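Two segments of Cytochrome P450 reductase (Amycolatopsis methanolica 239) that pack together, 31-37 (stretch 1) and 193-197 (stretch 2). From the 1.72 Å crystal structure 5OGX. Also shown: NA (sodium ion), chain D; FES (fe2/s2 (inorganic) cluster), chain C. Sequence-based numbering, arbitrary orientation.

Stretch 1, residues 31-37: VWMPNSC
Stretch 2 193-197: PLGDF

What holds the two segments together most firmly? The carboxylate of Asp196, whose CA-to-CB bond points toward stretch 1, accepts two hydrogen bonds from stretch 1, one on each oxygen. Trp32 NE1 donates to Asp196 OD1 at 2.9 Å with an N-H...O angle of 151°, and Asn35 N donates to Asp196 OD2 at 2.9 Å and 160°. Asp196 sets this up with chi1 -73° (m) and chi2 -25°. Trp32, at chi1 180° (t) and chi2 75°, has its CA-to-CB bond sideways to stretch 2, but its end comes nearer, so that OD1 lies at the ring edge, close to the ring plane, where the N-H points.

What does the side chain of Asn35 add? Its side-chain oxygen accepts from the backbone of stretch 2: Gly195 N to Asn35 OD1 is 2.9 Å, at 144°. Asn35 adopts chi1 68° (p) and chi2 99°, and its ND2 donates to Met33 O at 3.0 Å and 161°, a bond within stretch 1 that helps fix the amide orientation. Gly195 CA also makes a CA-H...O contact of 3.5 Å with Asn35 O. By contrast, Asn35 O and Asp196 OD2, 3.3 Å apart, are both acceptors and form no hydrogen bond.

Where does water complete the contact? Water 1 accepts from Asn35 ND2 at 3.1 Å, accepts weakly from Trp32 NE1 at 3.3 Å, and donates to Gly195 O at 2.9 Å. Water 2 donates to Asp196 OD2 at 2.7 Å and lies 2.8 Å from Ser36 OG; water 3 accepts from Asp196 N at 2.9 Å and lies 2.5 Å from Ser36 OG. Ser36 (chi1 -81°, m) thus reaches Asp196 through two waters.

What backbone course and packing frame these bonds? Stretch 1 has no regular helix or strand; phi/psi run -82/143 at Trp32, -150/158 at Met33, -61/142 at Pro34, -162/140 at Asn35 and -148/16 at Ser36. In stretch 2, the strand ends with Leu194 (-132/164), then Gly195 takes 103/159, where a CB would be jammed against the preceding carbonyl oxygen, and Asp196 takes -117/8. The touching parts run 86° apart, with Ser36 CA 4.7 Å from Gly195 CA. Packing is modest, 242 Å² buried in all: Pro34 CB lies 3.6 Å from Asp196 OD2, and Asn35 OD1 lies 4.1 Å from Leu194 CB. The CA-to-CB bonds of Cys37 and Met33 point away from stretch 2; Cys37 SG binds FE1 of the cluster at 2.4 Å, and Met33 SD binds the sodium ion at 2.8 Å.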

ATOM      1  N   VAL A  31     -12.440 -12.564   4.983  1.00 20.95           N
ATOM      2  CA  VAL A  31     -12.521 -12.214   6.400  1.00 21.01           C
ATOM      3  C   VAL A  31     -11.368 -11.263   6.679  1.00 19.92           C
ATOM      4  O   VAL A  31     -10.201 -11.653   6.555  1.00 21.21           O
ATOM      5  CB  VAL A  31     -12.427 -13.452   7.302  1.00 23.18           C
ATOM      6  CG1 VAL A  31     -12.343 -13.027   8.769  1.00 23.34           C
ATOM      7  CG2 VAL A  31     -13.595 -14.400   7.048  1.00 26.62           C
ATOM      8  N   TRP A  32     -11.685 -10.024   7.043  1.00 18.24           N
ATOM      9  CA  TRP A  32     -10.652  -8.999   7.142  1.00 17.63           C
ATOM     10  C   TRP A  32      -9.905  -9.064   8.466  1.00 17.74           C
ATOM     11  O   TRP A  32     -10.486  -9.311   9.527  1.00 20.80           O
ATOM     12  CB  TRP A  32     -11.246  -7.602   6.993  1.00 16.88           C
ATOM     13  CG  TRP A  32     -10.170  -6.552   7.090  1.00 18.25           C
ATOM     14  CD1 TRP A  32      -9.245  -6.226   6.133  1.00 18.41           C
ATOM     15  CD2 TRP A  32      -9.892  -5.728   8.219  1.00 16.70           C
ATOM     16  NE1 TRP A  32      -8.409  -5.225   6.600  1.00 18.62           N
ATOM     17  CE2 TRP A  32      -8.799  -4.898   7.879  1.00 18.06           C
ATOM     18  CE3 TRP A  32     -10.482  -5.597   9.493  1.00 17.43           C
ATOM     19  CZ2 TRP A  32      -8.258  -3.966   8.770  1.00 18.29           C
ATOM     20  CZ3 TRP A  32      -9.957  -4.660  10.371  1.00 21.87           C
ATOM     21  CH2 TRP A  32      -8.858  -3.851  10.004  1.00 21.26           C
ATOM     22  N   MET A  33      -8.612  -8.803   8.395  1.00 17.70           N
ATOM     23  CA  MET A  33      -7.867  -8.371   9.565  1.00 19.18           C
ATOM     24  C   MET A  33      -6.738  -7.481   9.081  1.00 17.74           C
ATOM     25  O   MET A  33      -6.365  -7.537   7.903  1.00 18.40           O
ATOM     26  CB  MET A  33      -7.325  -9.562  10.356  1.00 19.91           C
ATOM     27  CG  MET A  33      -6.469 -10.469   9.503  1.00 22.33           C
ATOM     28  SD  MET A  33      -5.557 -11.629  10.550  1.00 28.28           S
ATOM     29  CE  MET A  33      -6.833 -12.134  11.726  1.00 35.16           C
ATOM     30  N   PRO A  34      -6.196  -6.629   9.949  1.00 17.96           N
ATOM     31  CA  PRO A  34      -5.224  -5.628   9.485  1.00 15.86           C
ATOM     32  C   PRO A  34      -3.992  -6.262   8.870  1.00 17.08           C
ATOM     33  O   PRO A  34      -3.503  -7.299   9.320  1.00 17.47           O
ATOM     34  CB  PRO A  34      -4.860  -4.848  10.755  1.00 19.34           C
ATOM     35  CG  PRO A  34      -5.890  -5.188  11.765  1.00 26.78           C
ATOM     36  CD  PRO A  34      -6.563  -6.457  11.365  1.00 20.48           C
ATOM     37  N   ASN A  35      -3.503  -5.639   7.817  1.00 14.56           N
ATOM     38  CA  ASN A  35      -2.367  -6.111   7.101  1.00 13.31           C
ATOM     39  C   ASN A  35      -1.777  -4.995   6.244  1.00 15.14           C
ATOM     40  O   ASN A  35      -2.499  -4.266   5.689  1.00 15.03           O
ATOM     41  CB  ASN A  35      -2.731  -7.314   6.254  1.00 17.33           C
ATOM     42  CG  ASN A  35      -3.644  -6.988   5.123  1.00 17.44           C
ATOM     43  OD1 ASN A  35      -3.225  -6.833   4.029  1.00 20.97           O
ATOM     44  ND2 ASN A  35      -4.889  -6.946   5.401  1.00 14.97           N
ATOM     45  N   SER A  36      -0.453  -4.903   6.187  1.00 16.39           N
ATOM     46  CA  SER A  36       0.129  -3.801   5.427  1.00 17.39           C
ATOM     47  C   SER A  36       1.460  -4.160   4.780  1.00 19.46           C
ATOM     48  O   SER A  36       2.188  -3.238   4.392  1.00 21.77           O
ATOM     49  CB  SER A  36       0.406  -2.566   6.315  1.00 25.38           C
ATOM     50  OG  SER A  36      -0.742  -1.773   6.556  1.00 32.04           O
ATOM     51  N   CYS A  37       1.822  -5.446   4.676  1.00 14.48           N
ATOM     52  CA  CYS A  37       3.073  -5.826   4.019  1.00 14.26           C
ATOM     53  C   CYS A  37       3.130  -7.306   3.658  1.00 18.38           C
ATOM     54  O   CYS A  37       3.819  -7.679   2.701  1.00 17.29           O
ATOM     55  CB  CYS A  37       4.282  -5.452   4.893  1.00 16.45           C
ATOM     56  SG  CYS A  37       4.629  -6.614   6.253  1.00 18.15           S
ATOM     57  N   PRO A 193      -6.491  -8.447  -3.816  1.00 17.89           N
ATOM     58  CA  PRO A 193      -5.754  -7.301  -3.280  1.00 15.13           C
ATOM     59  C   PRO A 193      -5.293  -7.544  -1.853  1.00 15.25           C
ATOM     60  O   PRO A 193      -5.833  -8.417  -1.157  1.00 17.03           O
ATOM     61  CB  PRO A 193      -6.798  -6.186  -3.308  1.00 17.33           C
ATOM     62  CG  PRO A 193      -8.071  -6.931  -2.926  1.00 15.94           C
ATOM     63  CD  PRO A 193      -7.935  -8.337  -3.551  1.00 17.00           C
ATOM     64  N   LEU A 194      -4.320  -6.747  -1.412  1.00 15.85           N
ATOM     65  CA  LEU A 194      -3.852  -6.739  -0.036  1.00 13.66           C
ATOM     66  C   LEU A 194      -3.789  -5.296   0.442  1.00 18.45           C
ATOM     67  O   LEU A 194      -3.783  -4.365  -0.365  1.00 17.36           O
ATOM     68  CB  LEU A 194      -2.465  -7.384   0.088  1.00 15.75           C
ATOM     69  CG  LEU A 194      -2.440  -8.874  -0.271  1.00 19.52           C
ATOM     70  CD1 LEU A 194      -1.112  -9.231  -0.917  1.00 27.09           C
ATOM     71  CD2 LEU A 194      -2.667  -9.712   0.976  1.00 27.22           C
ATOM     72  N   GLY A 195      -3.703  -5.116   1.757  1.00 19.21           N
ATOM     73  CA  GLY A 195      -3.355  -3.813   2.294  1.00 15.52           C
ATOM     74  C   GLY A 195      -4.546  -3.046   2.859  1.00 12.69           C
ATOM     75  O   GLY A 195      -5.705  -3.288   2.521  1.00 16.14           O
ATOM     76  N   ASP A 196      -4.222  -2.081   3.732  1.00 13.07           N
ATOM     77  CA  ASP A 196      -5.197  -1.260   4.437  1.00 12.70           C
ATOM     78  C   ASP A 196      -5.100   0.222   4.087  1.00 15.74           C
ATOM     79  O   ASP A 196      -5.755   1.046   4.736  1.00 16.05           O
ATOM     80  CB  ASP A 196      -5.009  -1.396   5.950  1.00 15.59           C
ATOM     81  CG  ASP A 196      -5.471  -2.709   6.470  1.00 19.27           C
ATOM     82  OD1 ASP A 196      -6.341  -3.326   5.807  1.00 20.31           O
ATOM     83  OD2 ASP A 196      -4.968  -3.099   7.554  1.00 21.04           O
ATOM     84  N   PHE A 197      -4.292   0.590   3.101  1.00 14.79           N
ATOM     85  CA  PHE A 197      -4.047   1.999   2.792  1.00 14.92           C
ATOM     86  C   PHE A 197      -5.126   2.494   1.831  1.00 16.42           C
ATOM     87  O   PHE A 197      -4.896   2.677   0.635  1.00 18.04           O
ATOM     88  CB  PHE A 197      -2.649   2.142   2.193  1.00 13.90           C
ATOM     89  CG  PHE A 197      -2.159   3.570   2.048  1.00 15.13           C
ATOM     90  CD1 PHE A 197      -2.006   4.402   3.151  1.00 15.25           C
ATOM     91  CD2 PHE A 197      -1.763   4.030   0.805  1.00 15.22           C
ATOM     92  CE1 PHE A 197      -1.496   5.698   3.008  1.00 15.41           C
ATOM     93  CE2 PHE A 197      -1.260   5.323   0.643  1.00 14.01           C
ATOM     94  CZ  PHE A 197      -1.127   6.157   1.749  1.00 15.93           C
TER
HETATM   95 NA    NA D 403      -4.055  -9.391  11.354  1.00 35.47          NA
HETATM   96 FE1  FES C 402       2.896  -6.662   7.931  1.00 18.21          FE
HETATM   97 FE2  FES C 402       2.153  -8.968   8.914  1.00 18.32          FE
HETATM   98  S1  FES C 402       3.820  -7.770   9.607  1.00 20.50           S
HETATM   99  S2  FES C 402       1.095  -7.798   7.380  1.00 17.22           S
HETATM  100  O   HOH W   1      -7.000  -5.594   3.616  1.00 20.50           O
HETATM  101  O   HOH W   2      -2.623  -2.309   8.590  1.00 19.69           O
HETATM  102  O   HOH W   3      -1.575  -1.141   4.290  1.00 25.64           O